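Local coordinates for protein phosphohistidine phosphatase SixA (Escherichia coli, PDB 1UJC) that dephosphorylates the phosphohistidine of the HPt domain of the ArcB sensor, acting as a histidine phosphatase in the multistep His-Asp phosphorelay, at residues A[3-8]-A[113-118]; A[10-15]-A[20-25]; A[58-63]-A[104-109]; A[76-81]-A[85-90]; A[135-140]-A[145-150]. All coordinates share one frame; numbering follows the deposited sequence.

Contact 1 of 5, residues A[3-8]-A[113-118]; sequences VFIMRH and GYLVAE. With WO4 (tungstate(VI)ion), chain C.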
# COMPACT_ATOMS: atom_id res chain seq x y z
N VAL A 3 -9.32 -2.21 1.77
CA VAL A 3 -8.02 -1.61 1.98
C VAL A 3 -7.00 -2.38 1.16
O VAL A 3 -6.92 -3.60 1.25
CB VAL A 3 -7.60 -1.67 3.47
CG1 VAL A 3 -6.25 -1.01 3.65
CG2 VAL A 3 -8.65 -0.97 4.32
N PHE A 4 -6.25 -1.66 0.33
CA PHE A 4 -5.23 -2.30 -0.49
C PHE A 4 -3.86 -1.84 -0.01
O PHE A 4 -3.48 -0.69 -0.20
CB PHE A 4 -5.41 -1.93 -1.96
CG PHE A 4 -6.74 -2.37 -2.53
CD1 PHE A 4 -7.82 -1.50 -2.53
CD2 PHE A 4 -6.90 -3.65 -3.04
CE1 PHE A 4 -9.05 -1.90 -3.04
CE2 PHE A 4 -8.13 -4.06 -3.55
CZ PHE A 4 -9.21 -3.19 -3.55
N ILE A 5 -3.14 -2.76 0.62
CA ILE A 5 -1.82 -2.47 1.17
C ILE A 5 -0.75 -2.85 0.17
O ILE A 5 -0.66 -4.01 -0.26
CB ILE A 5 -1.61 -3.24 2.48
CG1 ILE A 5 -2.75 -2.89 3.45
CG2 ILE A 5 -0.26 -2.90 3.08
CD1 ILE A 5 -2.76 -3.68 4.73
N MET A 6 0.08 -1.88 -0.21
CA MET A 6 1.12 -2.13 -1.18
C MET A 6 2.53 -1.77 -0.72
O MET A 6 2.75 -0.75 -0.07
CB MET A 6 0.79 -1.37 -2.47
CG MET A 6 1.81 -1.48 -3.59
SD MET A 6 1.22 -0.63 -5.07
CE MET A 6 2.14 -1.52 -6.37
N ARG A 7 3.48 -2.63 -1.06
CA ARG A 7 4.88 -2.38 -0.73
C ARG A 7 5.46 -1.62 -1.91
O ARG A 7 5.20 -1.96 -3.07
CB ARG A 7 5.64 -3.70 -0.55
CG ARG A 7 7.12 -3.50 -0.26
CD ARG A 7 7.84 -4.83 -0.15
NE ARG A 7 9.25 -4.66 0.16
CZ ARG A 7 10.16 -5.62 0.06
NH1 ARG A 7 9.81 -6.83 -0.34
NH2 ARG A 7 11.43 -5.36 0.35
N HIS A 8 6.23 -0.57 -1.63
CA HIS A 8 6.84 0.23 -2.68
C HIS A 8 7.58 -0.70 -3.64
O HIS A 8 7.94 -1.82 -3.29
CB HIS A 8 7.80 1.23 -2.06
CG HIS A 8 9.02 0.59 -1.47
ND1 HIS A 8 10.03 0.08 -2.26
CD2 HIS A 8 9.37 0.34 -0.19
CE1 HIS A 8 10.95 -0.47 -1.48
NE2 HIS A 8 10.57 -0.32 -0.22
N GLY A 113 3.63 -5.87 6.52
CA GLY A 113 3.31 -7.18 7.05
C GLY A 113 2.55 -7.08 8.37
O GLY A 113 1.51 -7.71 8.54
N TYR A 114 3.08 -6.28 9.29
CA TYR A 114 2.47 -6.09 10.60
C TYR A 114 1.09 -5.44 10.50
O TYR A 114 0.20 -5.74 11.29
CB TYR A 114 3.35 -5.22 11.51
CG TYR A 114 4.75 -5.73 11.72
CD1 TYR A 114 4.99 -7.06 12.07
CD2 TYR A 114 5.84 -4.88 11.59
CE1 TYR A 114 6.28 -7.53 12.28
CE2 TYR A 114 7.14 -5.33 11.81
CZ TYR A 114 7.35 -6.66 12.15
OH TYR A 114 8.64 -7.09 12.39
N LEU A 115 0.94 -4.55 9.52
CA LEU A 115 -0.33 -3.87 9.32
C LEU A 115 -1.46 -4.86 9.06
O LEU A 115 -2.54 -4.74 9.63
CB LEU A 115 -0.23 -2.87 8.17
CG LEU A 115 -1.48 -2.02 7.90
CD1 LEU A 115 -1.89 -1.28 9.16
CD2 LEU A 115 -1.19 -1.04 6.78
N VAL A 116 -1.21 -5.82 8.17
CA VAL A 116 -2.22 -6.83 7.86
C VAL A 116 -2.61 -7.61 9.11
O VAL A 116 -3.79 -7.84 9.37
CB VAL A 116 -1.72 -7.83 6.79
CG1 VAL A 116 -2.74 -8.96 6.62
CG2 VAL A 116 -1.52 -7.12 5.47
N ALA A 117 -1.61 -8.03 9.89
CA ALA A 117 -1.86 -8.80 11.11
C ALA A 117 -2.64 -7.95 12.11
O ALA A 117 -3.63 -8.40 12.68
CB ALA A 117 -0.55 -9.25 11.73
N GLU A 118 -2.18 -6.72 12.31
CA GLU A 118 -2.83 -5.78 13.22
C GLU A 118 -4.30 -5.58 12.85
O GLU A 118 -5.16 -5.53 13.73
CB GLU A 118 -2.10 -4.43 13.18
CG GLU A 118 -2.80 -3.28 13.89
CD GLU A 118 -2.84 -3.44 15.39
OE1 GLU A 118 -2.03 -4.21 15.93
OE2 GLU A 118 -3.68 -2.77 16.03
W WO4 C . 11.71 -1.40 1.71
O1 WO4 C . 10.17 -2.20 1.80
O2 WO4 C . 11.50 0.30 1.99
O3 WO4 C . 12.52 -1.76 0.22
O4 WO4 C . 12.71 -1.99 2.98

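Contact 2 of 5, residues A[10-15]-A[20-25]; sequences DAALDA and VRPLTT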
# COMPACT_ATOMS: atom_id res chain seq x y z
N ASP A 10 10.67 -1.96 -6.41
CA ASP A 10 12.11 -2.15 -6.36
C ASP A 10 12.82 -0.79 -6.39
O ASP A 10 12.52 0.05 -7.23
CB ASP A 10 12.55 -3.01 -7.54
CG ASP A 10 14.01 -3.41 -7.47
OD1 ASP A 10 14.40 -4.16 -6.56
OD2 ASP A 10 14.78 -2.96 -8.34
N ALA A 11 13.76 -0.59 -5.47
CA ALA A 11 14.45 0.69 -5.38
C ALA A 11 15.97 0.58 -5.39
O ALA A 11 16.54 -0.40 -4.93
CB ALA A 11 14.00 1.43 -4.13
N ALA A 12 16.62 1.62 -5.91
CA ALA A 12 18.07 1.67 -5.97
C ALA A 12 18.63 1.47 -4.56
O ALA A 12 18.10 2.01 -3.59
CB ALA A 12 18.53 3.00 -6.53
N LEU A 13 19.70 0.70 -4.46
CA LEU A 13 20.32 0.43 -3.17
C LEU A 13 21.08 1.62 -2.60
O LEU A 13 21.11 1.82 -1.38
CB LEU A 13 21.27 -0.76 -3.28
CG LEU A 13 20.61 -2.14 -3.21
CD1 LEU A 13 21.63 -3.23 -3.48
CD2 LEU A 13 19.97 -2.32 -1.84
N ASP A 14 21.68 2.42 -3.48
CA ASP A 14 22.44 3.56 -3.01
C ASP A 14 21.83 4.91 -3.36
O ASP A 14 21.30 5.11 -4.45
CB ASP A 14 23.86 3.50 -3.58
CG ASP A 14 24.87 4.23 -2.70
OD1 ASP A 14 25.86 4.76 -3.24
OD2 ASP A 14 24.67 4.25 -1.46
N ALA A 15 21.91 5.83 -2.40
CA ALA A 15 21.41 7.19 -2.54
C ALA A 15 22.06 8.00 -1.43
O ALA A 15 22.71 7.44 -0.54
CB ALA A 15 19.89 7.22 -2.40
N VAL A 20 15.59 8.97 0.63
CA VAL A 20 15.59 9.51 -0.72
C VAL A 20 15.96 8.55 -1.86
O VAL A 20 16.14 8.98 -3.00
CB VAL A 20 16.49 10.76 -0.80
CG1 VAL A 20 15.89 11.88 0.03
CG2 VAL A 20 17.88 10.43 -0.29
N ARG A 21 16.05 7.26 -1.55
CA ARG A 21 16.38 6.26 -2.57
C ARG A 21 15.26 6.23 -3.60
O ARG A 21 14.10 6.04 -3.25
CB ARG A 21 16.50 4.86 -1.95
CG ARG A 21 17.65 4.69 -0.97
CD ARG A 21 17.41 3.47 -0.09
NE ARG A 21 17.09 2.28 -0.87
CZ ARG A 21 16.37 1.26 -0.41
NH1 ARG A 21 15.90 1.30 0.83
NH2 ARG A 21 16.12 0.22 -1.19
N PRO A 22 15.59 6.43 -4.88
CA PRO A 22 14.56 6.42 -5.93
C PRO A 22 14.18 5.01 -6.36
O PRO A 22 14.82 4.03 -5.98
CB PRO A 22 15.22 7.20 -7.05
CG PRO A 22 16.65 6.75 -6.94
CD PRO A 22 16.90 6.80 -5.44
N LEU A 23 13.13 4.91 -7.16
CA LEU A 23 12.67 3.63 -7.66
C LEU A 23 13.55 3.23 -8.84
O LEU A 23 14.11 4.09 -9.52
CB LEU A 23 11.21 3.76 -8.11
CG LEU A 23 10.16 2.74 -7.64
CD1 LEU A 23 10.39 2.37 -6.17
CD2 LEU A 23 8.77 3.35 -7.83
N THR A 24 13.71 1.94 -9.08
CA THR A 24 14.50 1.48 -10.23
C THR A 24 13.54 1.36 -11.41
O THR A 24 12.32 1.40 -11.24
CB THR A 24 15.10 0.09 -10.00
OG1 THR A 24 14.05 -0.88 -9.98
CG2 THR A 24 15.87 0.04 -8.68
N THR A 25 14.09 1.20 -12.60
CA THR A 25 13.29 1.05 -13.81
C THR A 25 12.34 -0.14 -13.64
O THR A 25 11.16 -0.04 -13.95
CB THR A 25 14.20 0.81 -15.02
OG1 THR A 25 14.98 1.99 -15.26
CG2 THR A 25 13.39 0.48 -16.25

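Contact 3 of 5, residues A[58-63]-A[104-109]; sequences QTLEEV and LVISHL. With WO4 (tungstate(VI)ion), chain C.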
# COMPACT_ATOMS: atom_id res chain seq x y z
N GLN A 58 7.05 7.65 -5.31
CA GLN A 58 7.29 7.37 -6.72
C GLN A 58 6.46 6.16 -7.16
O GLN A 58 5.97 6.12 -8.29
CB GLN A 58 8.77 7.09 -6.97
CG GLN A 58 9.18 7.36 -8.40
CD GLN A 58 10.61 6.98 -8.69
OE1 GLN A 58 11.45 6.95 -7.79
NE2 GLN A 58 10.90 6.71 -9.95
N THR A 59 6.31 5.18 -6.28
CA THR A 59 5.51 4.02 -6.60
C THR A 59 4.09 4.52 -6.86
O THR A 59 3.41 4.07 -7.79
CB THR A 59 5.49 3.02 -5.43
OG1 THR A 59 6.80 2.45 -5.27
CG2 THR A 59 4.49 1.91 -5.69
N LEU A 60 3.65 5.48 -6.04
CA LEU A 60 2.33 6.07 -6.16
C LEU A 60 2.19 6.76 -7.53
O LEU A 60 1.18 6.61 -8.20
CB LEU A 60 2.11 7.11 -5.05
CG LEU A 60 0.68 7.49 -4.63
CD1 LEU A 60 0.71 8.91 -4.07
CD2 LEU A 60 -0.29 7.42 -5.79
N GLU A 61 3.20 7.53 -7.91
CA GLU A 61 3.19 8.24 -9.19
C GLU A 61 2.93 7.24 -10.31
O GLU A 61 2.01 7.40 -11.11
CB GLU A 61 4.54 8.90 -9.49
CG GLU A 61 5.05 9.92 -8.50
CD GLU A 61 6.46 10.41 -8.86
OE1 GLU A 61 7.06 11.12 -8.03
OE2 GLU A 61 6.96 10.08 -9.97
N GLU A 62 3.77 6.21 -10.35
CA GLU A 62 3.69 5.17 -11.37
C GLU A 62 2.31 4.52 -11.43
O GLU A 62 1.74 4.34 -12.51
CB GLU A 62 4.77 4.12 -11.10
CG GLU A 62 6.19 4.66 -11.28
CD GLU A 62 6.52 4.94 -12.74
OE1 GLU A 62 7.17 5.97 -13.04
OE2 GLU A 62 6.14 4.11 -13.60
N VAL A 63 1.78 4.18 -10.26
CA VAL A 63 0.46 3.56 -10.19
C VAL A 63 -0.60 4.52 -10.71
O VAL A 63 -1.44 4.13 -11.52
CB VAL A 63 0.12 3.16 -8.74
CG1 VAL A 63 -1.35 2.77 -8.64
CG2 VAL A 63 1.00 2.01 -8.30
N LEU A 104 -5.97 2.90 -0.84
CA LEU A 104 -4.74 2.26 -1.30
C LEU A 104 -3.63 2.79 -0.40
O LEU A 104 -3.42 4.01 -0.32
CB LEU A 104 -4.45 2.61 -2.76
CG LEU A 104 -3.07 2.19 -3.29
CD1 LEU A 104 -2.84 0.70 -3.08
CD2 LEU A 104 -2.96 2.54 -4.76
N VAL A 105 -2.94 1.88 0.28
CA VAL A 105 -1.85 2.24 1.19
C VAL A 105 -0.51 1.77 0.63
O VAL A 105 -0.31 0.58 0.42
CB VAL A 105 -2.05 1.58 2.58
CG1 VAL A 105 -0.93 2.01 3.54
CG2 VAL A 105 -3.41 1.95 3.15
N ILE A 106 0.40 2.71 0.38
CA ILE A 106 1.71 2.37 -0.16
C ILE A 106 2.74 2.59 0.94
O ILE A 106 2.89 3.70 1.45
CB ILE A 106 2.04 3.24 -1.39
CG1 ILE A 106 1.04 2.95 -2.51
CG2 ILE A 106 3.45 2.95 -1.87
CD1 ILE A 106 1.25 3.79 -3.76
N SER A 107 3.45 1.52 1.31
CA SER A 107 4.42 1.61 2.40
C SER A 107 5.67 0.77 2.23
O SER A 107 6.15 0.56 1.11
CB SER A 107 3.72 1.25 3.71
OG SER A 107 4.52 1.54 4.84
N HIS A 108 6.21 0.28 3.35
CA HIS A 108 7.43 -0.51 3.32
C HIS A 108 7.39 -1.67 4.30
O HIS A 108 6.47 -1.80 5.12
CB HIS A 108 8.65 0.33 3.72
CG HIS A 108 8.61 1.75 3.25
ND1 HIS A 108 9.59 2.29 2.45
CD2 HIS A 108 7.75 2.76 3.52
CE1 HIS A 108 9.33 3.57 2.24
NE2 HIS A 108 8.22 3.88 2.88
N LEU A 109 8.41 -2.52 4.19
CA LEU A 109 8.58 -3.63 5.12
C LEU A 109 9.23 -2.88 6.28
O LEU A 109 9.93 -1.90 6.06
CB LEU A 109 9.59 -4.66 4.60
CG LEU A 109 9.36 -5.48 3.33
CD1 LEU A 109 10.63 -6.27 3.04
CD2 LEU A 109 8.18 -6.40 3.51
W WO4 C . 11.71 -1.40 1.71
O1 WO4 C . 10.17 -2.20 1.80
O2 WO4 C . 11.50 0.30 1.99
O3 WO4 C . 12.52 -1.76 0.22
O4 WO4 C . 12.71 -1.99 2.98

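Contact 4 of 5, residues A[76-81]-A[85-90]; sequences LPELTP and VGLVSA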
# COMPACT_ATOMS: atom_id res chain seq x y z
N LEU A 76 1.46 10.19 5.08
CA LEU A 76 1.43 9.85 6.50
C LEU A 76 2.80 9.48 7.05
O LEU A 76 3.45 8.57 6.54
CB LEU A 76 0.47 8.68 6.75
CG LEU A 76 -1.05 8.92 6.74
CD1 LEU A 76 -1.49 9.53 5.43
CD2 LEU A 76 -1.77 7.58 6.98
N PRO A 77 3.25 10.17 8.11
CA PRO A 77 4.56 9.87 8.71
C PRO A 77 4.61 8.47 9.32
O PRO A 77 5.68 7.88 9.43
CB PRO A 77 4.71 10.96 9.77
CG PRO A 77 3.92 12.11 9.20
CD PRO A 77 2.68 11.40 8.69
N GLU A 78 3.46 7.94 9.72
CA GLU A 78 3.42 6.62 10.34
C GLU A 78 3.48 5.48 9.34
O GLU A 78 3.35 4.32 9.72
CB GLU A 78 2.18 6.48 11.23
CG GLU A 78 2.15 7.47 12.38
CD GLU A 78 3.35 7.33 13.31
OE1 GLU A 78 3.52 8.22 14.18
OE2 GLU A 78 4.11 6.35 13.19
N LEU A 79 3.67 5.80 8.06
CA LEU A 79 3.76 4.79 7.01
C LEU A 79 5.21 4.48 6.66
O LEU A 79 5.49 3.66 5.78
CB LEU A 79 2.99 5.24 5.76
CG LEU A 79 1.47 5.15 5.90
CD1 LEU A 79 0.79 5.67 4.64
CD2 LEU A 79 1.09 3.70 6.15
N THR A 80 6.14 5.15 7.34
CA THR A 80 7.56 4.91 7.12
C THR A 80 7.85 3.52 7.66
O THR A 80 7.03 2.94 8.38
CB THR A 80 8.43 5.94 7.87
OG1 THR A 80 8.09 5.92 9.26
CG2 THR A 80 8.21 7.34 7.31
N PRO A 81 9.02 2.95 7.32
CA PRO A 81 9.38 1.61 7.80
C PRO A 81 9.13 1.36 9.29
O PRO A 81 8.67 0.29 9.67
CB PRO A 81 10.86 1.52 7.44
CG PRO A 81 10.91 2.26 6.14
CD PRO A 81 10.06 3.48 6.44
N VAL A 85 2.08 0.93 13.65
CA VAL A 85 0.97 0.21 13.06
C VAL A 85 -0.35 0.50 13.77
O VAL A 85 -1.42 0.38 13.18
CB VAL A 85 1.23 -1.32 13.05
CG1 VAL A 85 1.02 -1.90 14.45
CG2 VAL A 85 0.32 -1.99 12.04
N GLY A 86 -0.26 0.87 15.04
CA GLY A 86 -1.47 1.16 15.80
C GLY A 86 -2.16 2.41 15.27
O GLY A 86 -3.38 2.42 15.12
N LEU A 87 -1.37 3.45 15.01
CA LEU A 87 -1.91 4.70 14.50
C LEU A 87 -2.41 4.54 13.07
O LEU A 87 -3.38 5.16 12.67
CB LEU A 87 -0.84 5.80 14.58
CG LEU A 87 -0.38 6.23 15.98
CD1 LEU A 87 0.75 7.25 15.85
CD2 LEU A 87 -1.55 6.81 16.76
N VAL A 88 -1.73 3.70 12.29
CA VAL A 88 -2.16 3.47 10.92
C VAL A 88 -3.53 2.78 10.99
O VAL A 88 -4.46 3.15 10.28
CB VAL A 88 -1.17 2.55 10.16
CG1 VAL A 88 -1.68 2.29 8.76
CG2 VAL A 88 0.20 3.21 10.11
N SER A 89 -3.62 1.78 11.86
CA SER A 89 -4.85 1.03 12.06
C SER A 89 -6.01 1.97 12.45
O SER A 89 -7.11 1.87 11.91
CB SER A 89 -4.63 -0.00 13.17
OG SER A 89 -5.85 -0.54 13.63
N ALA A 90 -5.74 2.87 13.39
CA ALA A 90 -6.74 3.82 13.85
C ALA A 90 -7.14 4.81 12.76
O ALA A 90 -8.30 5.21 12.66
CB ALA A 90 -6.22 4.57 15.08

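Contact 5 of 5, residues A[135-140]-A[145-150]; sequences SVTLDE and TFNWQM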
# COMPACT_ATOMS: atom_id res chain seq x y z
N SER A 135 -5.04 -7.43 0.01
CA SER A 135 -6.41 -6.94 0.08
C SER A 135 -7.02 -7.28 1.43
O SER A 135 -7.01 -8.43 1.85
CB SER A 135 -7.27 -7.59 -1.01
OG SER A 135 -8.64 -7.43 -0.70
N VAL A 136 -7.55 -6.26 2.08
CA VAL A 136 -8.15 -6.42 3.39
C VAL A 136 -9.49 -5.71 3.45
O VAL A 136 -9.59 -4.55 3.08
CB VAL A 136 -7.25 -5.81 4.50
CG1 VAL A 136 -7.98 -5.83 5.83
CG2 VAL A 136 -5.94 -6.57 4.58
N THR A 137 -10.52 -6.41 3.90
CA THR A 137 -11.83 -5.78 4.04
C THR A 137 -11.93 -5.41 5.51
O THR A 137 -11.90 -6.28 6.37
CB THR A 137 -12.96 -6.75 3.67
OG1 THR A 137 -12.88 -7.07 2.28
CG2 THR A 137 -14.31 -6.11 3.97
N LEU A 138 -12.03 -4.12 5.78
CA LEU A 138 -12.10 -3.63 7.15
C LEU A 138 -13.48 -3.09 7.51
O LEU A 138 -14.08 -2.33 6.75
CB LEU A 138 -11.06 -2.52 7.36
CG LEU A 138 -10.83 -1.94 8.76
CD1 LEU A 138 -10.27 -3.01 9.70
CD2 LEU A 138 -9.86 -0.78 8.64
N ASP A 139 -13.98 -3.48 8.68
CA ASP A 139 -15.28 -3.00 9.11
C ASP A 139 -15.11 -1.85 10.10
O ASP A 139 -14.00 -1.52 10.53
CB ASP A 139 -16.13 -4.14 9.69
CG ASP A 139 -15.71 -4.57 11.09
OD1 ASP A 139 -16.16 -5.67 11.51
OD2 ASP A 139 -14.97 -3.83 11.76
N GLU A 140 -16.24 -1.24 10.46
CA GLU A 140 -16.26 -0.09 11.35
C GLU A 140 -15.66 -0.29 12.75
O GLU A 140 -15.26 0.67 13.40
CB GLU A 140 -17.70 0.40 11.46
CG GLU A 140 -18.44 0.46 10.11
CD GLU A 140 -18.82 -0.93 9.56
OE1 GLU A 140 -19.39 -1.73 10.33
OE2 GLU A 140 -18.56 -1.21 8.36
N THR A 145 -10.54 -8.55 7.38
CA THR A 145 -10.43 -9.88 6.82
C THR A 145 -9.38 -9.86 5.71
O THR A 145 -9.44 -9.01 4.81
CB THR A 145 -11.77 -10.32 6.22
OG1 THR A 145 -12.73 -10.48 7.27
CG2 THR A 145 -11.62 -11.62 5.47
N PHE A 146 -8.42 -10.78 5.77
CA PHE A 146 -7.36 -10.88 4.77
C PHE A 146 -7.88 -11.69 3.59
O PHE A 146 -7.94 -12.92 3.63
CB PHE A 146 -6.13 -11.56 5.40
CG PHE A 146 -4.92 -11.59 4.51
CD1 PHE A 146 -4.77 -10.68 3.46
CD2 PHE A 146 -3.90 -12.51 4.75
CE1 PHE A 146 -3.63 -10.69 2.67
CE2 PHE A 146 -2.75 -12.53 3.96
CZ PHE A 146 -2.62 -11.62 2.91
N ASN A 147 -8.27 -10.98 2.53
CA ASN A 147 -8.83 -11.60 1.33
C ASN A 147 -7.82 -12.34 0.48
O ASN A 147 -7.92 -13.55 0.30
CB ASN A 147 -9.52 -10.52 0.49
CG ASN A 147 -10.52 -9.72 1.30
OD1 ASN A 147 -10.64 -8.50 1.14
ND2 ASN A 147 -11.25 -10.40 2.17
N TRP A 148 -6.84 -11.62 -0.06
CA TRP A 148 -5.82 -12.23 -0.89
C TRP A 148 -4.57 -11.37 -0.99
O TRP A 148 -4.51 -10.27 -0.43
CB TRP A 148 -6.36 -12.50 -2.30
CG TRP A 148 -7.17 -11.37 -2.88
CD1 TRP A 148 -8.53 -11.27 -2.91
CD2 TRP A 148 -6.67 -10.17 -3.49
NE1 TRP A 148 -8.91 -10.09 -3.50
CE2 TRP A 148 -7.79 -9.40 -3.86
CE3 TRP A 148 -5.39 -9.68 -3.75
CZ2 TRP A 148 -7.66 -8.16 -4.49
CZ3 TRP A 148 -5.26 -8.45 -4.37
CH2 TRP A 148 -6.39 -7.70 -4.73
N GLN A 149 -3.58 -11.88 -1.70
CA GLN A 149 -2.33 -11.18 -1.90
C GLN A 149 -1.87 -11.47 -3.32
O GLN A 149 -1.89 -12.62 -3.76
CB GLN A 149 -1.29 -11.70 -0.90
CG GLN A 149 -0.07 -10.84 -0.75
CD GLN A 149 1.09 -11.65 -0.23
OE1 GLN A 149 0.93 -12.51 0.66
NE2 GLN A 149 2.27 -11.41 -0.77
N MET A 150 -1.46 -10.43 -4.04
CA MET A 150 -1.02 -10.60 -5.41
C MET A 150 0.35 -9.96 -5.58
O MET A 150 0.61 -8.90 -5.03
CB MET A 150 -2.03 -9.93 -6.35
CG MET A 150 -1.68 -10.00 -7.83
SD MET A 150 -1.67 -11.69 -8.47
CE MET A 150 -3.40 -12.12 -8.31
O HOH W 1 -13.86 -9.72 2.41

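Contact 1 of 5, residues A[3-8]-A[113-118]
With CG1 beside its backbone N (chi1 -56°) and the chain then stretched out (chi2 174°), Ile5 sends CD1 onto helix 111-119, where it meets Leu115 and Val116. Strand 2-7 is central in the mixed sheet of this alpha/beta fold, and its end carries the Arg-His-Gly signature of the histidine phosphatase superfamily. Ile5 CD1 lies 3.7 Å from Leu115 CD2 and equally 3.7 Å from Val116 CG2, so it is lodged between one methyl from each of two consecutive helix residues, both side chains slanting across the isoleucine. The contact is buried and wholly apolar; Leu115 continues it onto Val88 of helix 85-98. Beyond the packing, the strand delivers its next residues to the tungstate, a probable mimic of the phosphoryl group. His8 NE2 is modelled 2.5 Å from the tungsten atom, but the ring fits too tightly against the oxygens and this detail is doubtful. Arg7, extended from CG to NE, donates from NE to tungstate O1 over 3.1 Å, with an N-H...O angle of 159°.

Contact 2 of 5, residues A[10-15]-A[20-25]
Ala11 and Leu23 approach to 4.1 Å between their CA atoms, the centre of the tight part of this contact, and the backbones on both sides of them are bonded. Thr24 N donates to Asp10 O at 2.9 Å, almost straight at 176°, from a position tilted out of the carbonyl plane. Ala12 N donates to Pro22 O, and Ala11 CB lies only 3.3 Å from that same Pro22 O. Leu23 turns CD1 back to within 3.3 Å of Asp10 O. The result is a single isolated beta bridge inside the long loop between strand 2-7 and helix 25-40, and it ends at that helix's N-cap, Thr24. Thr24 OG1 sits between the backbone N and the carbonyl carbon (chi1 68°), and from there it accepts from Gly27 N and gives its own proton to Asp10 OD2, 2.7 Å away, on the anti lone pair of the carboxylate. Arg21 closes the other end. Bent at chi3, it brings NE to Ala12 O at 2.9 Å, the acceptor in the guanidinium plane, while NH1 forms a salt bridge with Asp18; its side chain and the tungstate have their nearest atoms about 4 Å apart. The packing thins beyond this: Ala15 CB rests on Arg21 CG at 3.7 Å, and Leu13 and Asp14 direct their CB atoms away from 20-25 at the exposed surface.

Contact 3 of 5, residues A[58-63]-A[104-109]
Helix 54-66 packs here against strand 102-107, one of the parallel strands at the middle of the sheet in an alpha/beta fold of the histidine phosphatase superfamily. The axes of segments 58-63 and 104-107 pass 9.3 Å apart and run at 139° to each other. Ile106 is the main strand side chain in the contact, touching both Thr59 and Leu60. Its CG1 branch, beside the backbone N and extended beyond (chi2 178°), pushes CD1 against the helix itself, 3.5 Å from Leu60 CA and 3.7 Å from Leu60 CB, the two side chains crossing at about a right angle. The other branch, CG2, lies 4.1 Å from Thr59 CG2. One helical turn further on, Val63 CG1 meets Leu104 CD2 at 4.2 Å, a looser touch. Thr59 turns its methyl to the strand, whereas its OG1 is bonded to Arg55 O and to N of Gly9, the residue after His8 of the tungstate pocket. Past the strand end the chain reaches the tungstate. The ring of His108, fixed at NE2 by Ser51 OG, meets the anion edge-on: ND1 donates to tungstate O2 at 2.8 Å, in the ring plane. Leu109 N adds a nearly straight bond of 171° to tungstate O1, at 3.0 Å.

Contact 4 of 5, residues A[76-81]-A[85-90]
One face of the Glu78 carboxylate is covered by Leu87, whose CD1 stands above the group at 3.6 Å from Glu78 CD and 3.4 Å from Glu78 OE1. The other oxygen, OE2, is engaged by Asp84 N, just ahead of helix 85-98. Chi1 (-62°, CG beside the backbone N) places Glu78 CG 3.7 Å from Leu87 CD1, and the bend at chi2 (-59°) sets the carboxylate beneath that methyl, the two side chains slanting past one another. Nearer the backbone, Val88 fits against the turn with both methyls. Its CG2 presses on the peptide oxygen Glu78 O at 3.4 Å and on Glu78 CB at 4.0 Å; this buried carbonyl oxygen has no hydrogen-bonding partner in the model. CG1 of Val88 lies 4.1 Å from Leu79 CD2, the two side chains meeting at about a right angle. Leu79 sits on Leu49 of the sheet, and its O is bonded to Ser107 OG. Residues 77-79 form a short 3-10 turn, tightened by the bond from Leu79 N to Leu76 O. This turn and the first turn of the helix make up the leading corner of a beta-alpha-beta crossover, which leaves edge strand 74-75, passes through helix 85-98 and returns to parallel strand 102-107.

Contact 5 of 5, residues A[135-140]-A[145-150]
Asn147 OD1 lies 2.9 Å from both Ser135 OG and Thr137 OG1, a possible acceptor for each, though neither proton is settled. Gln2 OE1 competes for the Thr137 proton and is the stronger claimant, while a water donates to Thr137 OG1 at 2.8 Å and takes a weak bond from Asn147 ND2. The backbones are paired as an antiparallel beta hairpin, strand 133-138 with edge strand 144-150. Thr137 and Thr145 form the hydrogen-bonded pair: Thr145 N gives to Thr137 O at 2.8 Å, and Thr137 N to Thr145 O. At Ser135 the pairing becomes a beta bulge, for Asn147 N donates to Ser135 O while Ser135 N goes one residue further, to Trp148 O, at 2.9 Å and nearly straight (178°). The near-helical backbone of Asn147 (psi -64°) makes this shift. Phe146 sets its ring edge against Ser135 O, with CD1 at 3.6 Å. On the side of the two threonines, Trp148 lays its six-membered ring flat over Ser135 CB, a CH-pi contact of 3.5 Å from CB to the ring centroid, and meets Trp37 of helix 25-40.

Overall arrangement
From the N terminus, strand 2-7 opens the longest loop, which contact 1 closes when helix 111-119 packs on it. Contact 2 comes first inside that loop, pinching the link to helix 25-40. Contact 3, also nested in contact 1, follows contact 2 in series, closing from helix 54-66 to strand 102-107, and contact 4 is nested within it. Contact 5 lies in series after contact 1; it adds the hairpin beside strand 2-7. Contacts 1 and 3 share the sheet through their adjacent strands and meet at the tungstate. Leu23 N bonded to Gln58 OE1 joins contacts 2 and 3, and Val85 packed on Leu115 and Glu118 joins contacts 4 and 1. Contacts 2 and 5 lie on opposite sides of the chain's centre, their centres about 29 Å apart.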